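PDB 4XGO: anopheles Plasmodium-responsive Leucine-rich repeat protein 1B from Anopheles gambiae, which probably acts in mosquito immunity against Plasmodium by binding partner proteins such as LRIM1, through a chain of which this is the leucine-rich repeat domain. Local coordinates for residues L28-L33 with N41-A46; N308-L313 with H337-K342. All blocks are in the same frame, centred on the assembly; numbering follows the deposited sequence.

Contact 1. Residues L28-L33 with N41-A46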
loop_
_atom_site.group_PDB
_atom_site.type_symbol
_atom_site.label_atom_id
_atom_site.label_comp_id
_atom_site.label_asym_id
_atom_site.label_seq_id
_atom_site.Cartn_x
_atom_site.Cartn_y
_atom_site.Cartn_z
ATOM N N LEU A 28 -1.996 -13.049 22.285
ATOM C CA LEU A 28 -0.746 -12.323 22.301
ATOM C C LEU A 28 -0.681 -11.442 21.076
ATOM O O LEU A 28 -0.636 -11.935 19.950
ATOM C CB LEU A 28 0.454 -13.284 22.371
ATOM C CG LEU A 28 1.831 -12.618 22.293
ATOM C CD1 LEU A 28 2.015 -11.642 23.445
ATOM C CD2 LEU A 28 2.968 -13.621 22.270
ATOM N N ASN A 29 -0.659 -10.140 21.301
ATOM C CA ASN A 29 -0.553 -9.188 20.209
ATOM C C ASN A 29 0.881 -8.677 20.022
ATOM O O ASN A 29 1.365 -7.822 20.775
ATOM C CB ASN A 29 -1.530 -8.031 20.388
ATOM C CG ASN A 29 -1.561 -7.122 19.171
ATOM O OD1 ASN A 29 -1.027 -7.477 18.121
ATOM N ND2 ASN A 29 -2.205 -5.966 19.289
ATOM N N LEU A 30 1.558 -9.226 19.007
ATOM C CA LEU A 30 2.869 -8.783 18.603
ATOM C C LEU A 30 2.789 -8.047 17.280
ATOM O O LEU A 30 3.794 -7.889 16.573
ATOM C CB LEU A 30 3.810 -9.974 18.478
ATOM C CG LEU A 30 3.996 -10.823 19.724
ATOM C CD1 LEU A 30 4.945 -11.992 19.424
ATOM C CD2 LEU A 30 4.490 -9.985 20.890
ATOM N N ASN A 31 1.602 -7.563 16.930
ATOM C CA ASN A 31 1.473 -6.816 15.676
ATOM C C ASN A 31 2.296 -5.535 15.728
ATOM O O ASN A 31 2.306 -4.847 16.759
ATOM C CB ASN A 31 0.033 -6.379 15.457
ATOM C CG ASN A 31 -0.905 -7.532 15.173
ATOM O OD1 ASN A 31 -0.492 -8.661 14.887
ATOM N ND2 ASN A 31 -2.191 -7.248 15.271
ATOM N N GLY A 32 2.916 -5.180 14.613
ATOM C CA GLY A 32 3.474 -3.848 14.426
ATOM C C GLY A 32 4.677 -3.533 15.308
ATOM O O GLY A 32 4.911 -2.368 15.630
ATOM N N LEU A 33 5.438 -4.566 15.696
ATOM C CA LEU A 33 6.597 -4.363 16.599
ATOM C C LEU A 33 7.953 -4.434 15.887
ATOM O O LEU A 33 8.988 -4.512 16.553
ATOM C CB LEU A 33 6.545 -5.331 17.776
ATOM C CG LEU A 33 5.306 -5.256 18.667
ATOM C CD1 LEU A 33 5.332 -6.296 19.775
ATOM C CD2 LEU A 33 5.116 -3.847 19.257
ATOM N N ASN A 41 12.887 -21.139 19.688
ATOM C CA ASN A 41 12.336 -21.282 21.037
ATOM C C ASN A 41 11.639 -20.029 21.573
ATOM O O ASN A 41 11.424 -19.911 22.775
ATOM C CB ASN A 41 13.430 -21.743 22.035
ATOM C CG ASN A 41 14.480 -20.677 22.298
ATOM O OD1 ASN A 41 14.531 -19.662 21.608
ATOM N ND2 ASN A 41 15.357 -20.923 23.284
ATOM N N ALA A 42 11.254 -19.106 20.690
ATOM C CA ALA A 42 10.701 -17.824 21.140
ATOM C C ALA A 42 9.537 -17.986 22.107
ATOM O O ALA A 42 9.393 -17.188 23.043
ATOM C CB ALA A 42 10.275 -16.990 19.940
ATOM N N PHE A 43 8.693 -18.993 21.871
ATOM C CA PHE A 43 7.509 -19.225 22.693
ATOM C C PHE A 43 7.633 -20.321 23.762
ATOM O O PHE A 43 6.622 -20.799 24.298
ATOM C CB PHE A 43 6.295 -19.493 21.797
ATOM C CG PHE A 43 6.039 -18.388 20.803
ATOM C CD1 PHE A 43 5.624 -17.148 21.233
ATOM C CD2 PHE A 43 6.260 -18.585 19.448
ATOM C CE1 PHE A 43 5.399 -16.113 20.332
ATOM C CE2 PHE A 43 6.033 -17.561 18.538
ATOM C CZ PHE A 43 5.610 -16.325 18.984
ATOM N N ALA A 44 8.867 -20.642 24.133
ATOM C CA ALA A 44 9.153 -21.717 25.096
ATOM C C ALA A 44 8.479 -21.561 26.472
ATOM O O ALA A 44 8.192 -22.561 27.146
ATOM C CB ALA A 44 10.657 -21.831 25.268
ATOM N N TYR A 45 8.275 -20.319 26.895
ATOM C CA TYR A 45 7.655 -19.994 28.178
ATOM C C TYR A 45 6.256 -19.395 28.035
ATOM O O TYR A 45 5.767 -18.692 28.940
ATOM C CB TYR A 45 8.570 -19.023 28.927
ATOM C CG TYR A 45 9.952 -19.597 29.119
ATOM C CD1 TYR A 45 10.209 -20.501 30.148
ATOM C CD2 TYR A 45 10.993 -19.266 28.255
ATOM C CE1 TYR A 45 11.467 -21.043 30.324
ATOM C CE2 TYR A 45 12.257 -19.804 28.422
ATOM C CZ TYR A 45 12.490 -20.691 29.458
ATOM O OH TYR A 45 13.745 -21.234 29.635
ATOM N N ALA A 46 5.605 -19.679 26.906
ATOM C CA ALA A 46 4.309 -19.091 26.588
ATOM C C ALA A 46 3.372 -20.134 25.991
ATOM O O ALA A 46 2.742 -19.902 24.952
ATOM C CB ALA A 46 4.493 -17.925 25.625
#

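Contact 2. Residues N308-L313 with H337-K342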
loop_
_atom_site.group_PDB
_atom_site.type_symbol
_atom_site.label_atom_id
_atom_site.label_comp_id
_atom_site.label_asym_id
_atom_site.label_seq_id
_atom_site.Cartn_x
_atom_site.Cartn_y
_atom_site.Cartn_z
ATOM N N ASN A 308 -37.602 0.739 -33.312
ATOM C CA ASN A 308 -38.851 0.001 -33.083
ATOM C C ASN A 308 -38.711 -0.996 -31.924
ATOM O O ASN A 308 -39.589 -1.099 -31.073
ATOM C CB ASN A 308 -39.307 -0.696 -34.369
ATOM C CG ASN A 308 -39.840 0.288 -35.400
ATOM O OD1 ASN A 308 -40.419 1.320 -35.042
ATOM N ND2 ASN A 308 -39.631 -0.010 -36.683
ATOM N N SER A 309 -37.576 -1.683 -31.860
ATOM C CA SER A 309 -37.324 -2.621 -30.764
ATOM C C SER A 309 -37.169 -1.900 -29.431
ATOM O O SER A 309 -37.728 -2.306 -28.408
ATOM C CB SER A 309 -36.048 -3.419 -31.045
ATOM O OG SER A 309 -35.899 -4.472 -30.109
ATOM N N LEU A 310 -36.370 -0.840 -29.434
ATOM C CA LEU A 310 -36.178 -0.027 -28.242
ATOM C C LEU A 310 -37.502 0.558 -27.745
ATOM O O LEU A 310 -37.799 0.501 -26.550
ATOM C CB LEU A 310 -35.192 1.101 -28.554
ATOM C CG LEU A 310 -34.745 2.006 -27.415
ATOM C CD1 LEU A 310 -34.016 1.200 -26.357
ATOM C CD2 LEU A 310 -33.842 3.085 -27.979
ATOM N N ARG A 311 -38.289 1.111 -28.660
ATOM C CA ARG A 311 -39.603 1.668 -28.303
ATOM C C ARG A 311 -40.559 0.604 -27.773
ATOM O O ARG A 311 -41.313 0.866 -26.836
ATOM C CB ARG A 311 -40.241 2.379 -29.486
ATOM C CG ARG A 311 -39.657 3.755 -29.740
ATOM C CD ARG A 311 -40.530 4.535 -30.701
ATOM N NE ARG A 311 -40.467 4.019 -32.062
ATOM C CZ ARG A 311 -39.772 4.563 -33.055
ATOM N NH1 ARG A 311 -39.043 5.661 -32.863
ATOM N NH2 ARG A 311 -39.801 4.003 -34.254
ATOM N N ALA A 312 -40.519 -0.592 -28.364
ATOM C CA ALA A 312 -41.282 -1.734 -27.846
ATOM C C ALA A 312 -40.836 -2.114 -26.439
ATOM O O ALA A 312 -41.638 -2.570 -25.629
ATOM C CB ALA A 312 -41.156 -2.929 -28.779
ATOM N N LEU A 313 -39.548 -1.938 -26.159
ATOM C CA LEU A 313 -38.985 -2.212 -24.838
ATOM C C LEU A 313 -39.524 -1.251 -23.771
ATOM O O LEU A 313 -39.837 -1.673 -22.653
ATOM C CB LEU A 313 -37.453 -2.121 -24.898
ATOM C CG LEU A 313 -36.612 -3.047 -24.035
ATOM C CD1 LEU A 313 -36.952 -4.508 -24.289
ATOM C CD2 LEU A 313 -35.141 -2.791 -24.325
ATOM N N HIS A 337 -36.007 8.559 -25.748
ATOM C CA HIS A 337 -35.931 8.480 -24.282
ATOM C C HIS A 337 -34.495 8.398 -23.763
ATOM O O HIS A 337 -34.170 7.591 -22.879
ATOM C CB HIS A 337 -36.773 7.320 -23.745
ATOM C CG HIS A 337 -38.243 7.493 -23.979
ATOM N ND1 HIS A 337 -38.910 6.867 -25.009
ATOM C CD2 HIS A 337 -39.166 8.238 -23.331
ATOM C CE1 HIS A 337 -40.187 7.214 -24.982
ATOM N NE2 HIS A 337 -40.368 8.046 -23.972
ATOM N N GLY A 338 -33.636 9.238 -24.324
ATOM C CA GLY A 338 -32.263 9.321 -23.884
ATOM C C GLY A 338 -31.303 8.265 -24.418
ATOM O O GLY A 338 -30.134 8.264 -24.037
ATOM N N LEU A 339 -31.782 7.389 -25.296
ATOM C CA LEU A 339 -30.956 6.283 -25.833
ATOM C C LEU A 339 -30.907 6.328 -27.357
ATOM O O LEU A 339 -31.928 6.543 -28.012
ATOM C CB LEU A 339 -31.528 4.942 -25.372
ATOM C CG LEU A 339 -31.360 4.673 -23.877
ATOM C CD1 LEU A 339 -32.419 3.688 -23.398
ATOM C CD2 LEU A 339 -29.962 4.166 -23.551
ATOM N N CYS A 340 -29.728 6.095 -27.936
ATOM C CA CYS A 340 -29.564 6.210 -29.387
ATOM C C CYS A 340 -30.223 5.059 -30.125
ATOM O O CYS A 340 -30.101 3.902 -29.715
ATOM C CB CYS A 340 -28.091 6.219 -29.780
ATOM S SG CYS A 340 -27.231 7.641 -29.111
ATOM N N CYS A 341 -30.896 5.365 -31.223
ATOM C CA CYS A 341 -31.429 4.320 -32.066
ATOM C C CYS A 341 -31.583 4.800 -33.494
ATOM O O CYS A 341 -31.688 6.003 -33.757
ATOM C CB CYS A 341 -32.770 3.805 -31.519
ATOM S SG CYS A 341 -34.133 5.009 -31.638
ATOM N N LYS A 342 -31.607 3.838 -34.408
ATOM C CA LYS A 342 -31.742 4.109 -35.838
ATOM C C LYS A 342 -33.084 3.604 -36.315
ATOM O O LYS A 342 -33.493 2.497 -35.975
ATOM C CB LYS A 342 -30.616 3.407 -36.587
ATOM C CG LYS A 342 -30.598 3.614 -38.096
ATOM C CD LYS A 342 -29.442 2.844 -38.694
ATOM C CE LYS A 342 -29.325 3.065 -40.192
ATOM N NZ LYS A 342 -28.472 1.985 -40.776
#

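Contact 1. Residues L28-L33 with N41-A46
Leu28 and Leu30 both reach the edge of the Phe43 ring, near its plane. Each uses one methyl group, and both methyls meet the same ring atom. CD2 of Leu28 lies 4.0 Å from CE1 of Phe43, and CD1 of Leu30 lies 4.2 Å from CE1 of Phe43. No hydrogen bond joins the two segments, so the contact is wholly apolar and small. The Phe43 ring gets there through its first torsion: CG stands anti to the carbonyl carbon (chi1 -56°), which carries the ring toward the leucines.

All three touching residues are buried. Leu52 of strand 51-53 and Ile49 pack on both Leu28 and Phe43, and Asn69 and Val70 also touch Phe43. The backbone of Phe43 is held in two overlapping type I turns, Asn41 to Ala44 and Phe43 to Ala46. In segment 28-33, Asn29 makes an Asx turn: its OD1 accepts from the backbone N of Asn31, with the donor above the carbonyl plane. Asn29 and Asn31 also hydrogen-bond to the second subunit. Asn57 of the next coil takes the asparagine-ladder position: its OD1 accepts from Leu33 N and its ND2 donates to Leu30 O. Inward leucines from the strand, a phenylalanine from the returning loop and this asparagine bonding between coils are characteristic of the leucine-rich repeat solenoid.

Contact 2. Residues N308-L313 with H337-K342
A chi1 of -175° turns CG of Leu310 away from its backbone N and sends its two methyls from helix 307-316 toward strand 339-342. There the side chains of Leu310 and Leu339 cross at about a right angle. CD2 of Leu310 does most of the touching. CD2 of Leu310 sits 3.9 Å from CB of Leu339 and 3.8 Å from CB of Cys341. The other methyl, CD1 of Leu310, approaches CD1 of Leu339 at 4.2 Å. The sulfur of Cys341 lies between its backbone N and carbonyl carbon (chi1 69°). There SG of Cys341 is 4.1 Å from CD2 of Leu310.

The axes of helix 308-313 and strand 339-342 come within 8.7 Å and make an angle of 136°. Both belong to the disulfide-bonded cap that closes the C-terminal end of the repeats. Trp305 packs on both Leu310 and Cys341. Cys341 is bonded through a disulfide to Cys307, at the start of the helix, while Cys340, whose CB points away from the helix, is bonded to Cys329.

Arg311, the next residue in the helix, donates from NH2 to OD1 of Asn308 at 2.9 Å, from above the carbonyl plane. The same arginine forms salt bridges with Glu336 and Glu343, which flank segment 337-342.

Between the two segments the packing is apolar, with no hydrogen bond. The disulfide adds a covalent tie from strand to helix start, and the ion pairs to the flanking glutamates add a polar one. Holding the helix on the strand therefore does not rest on leucine packing alone.

Overall arrangement
Contact 1 comes first along the chain and is complete before contact 2 begins. Their centres are 66 Å apart and their nearest atoms about 49 Å, on opposite sides of the chain's centre. They share no helix or strand. Contact 1 lies at strand 27-29, the first of the parallel strands that run through the solenoid to strand 297-299. Contact 2 follows that last strand, where helix 307-316 and a small mixed sheet with strand 339-342 form the cap. The two therefore mark the ends of the elongated repeat domain. Only contact 1 is touched by the second subunit, so in this assembly the dimer interface includes the N-terminal end.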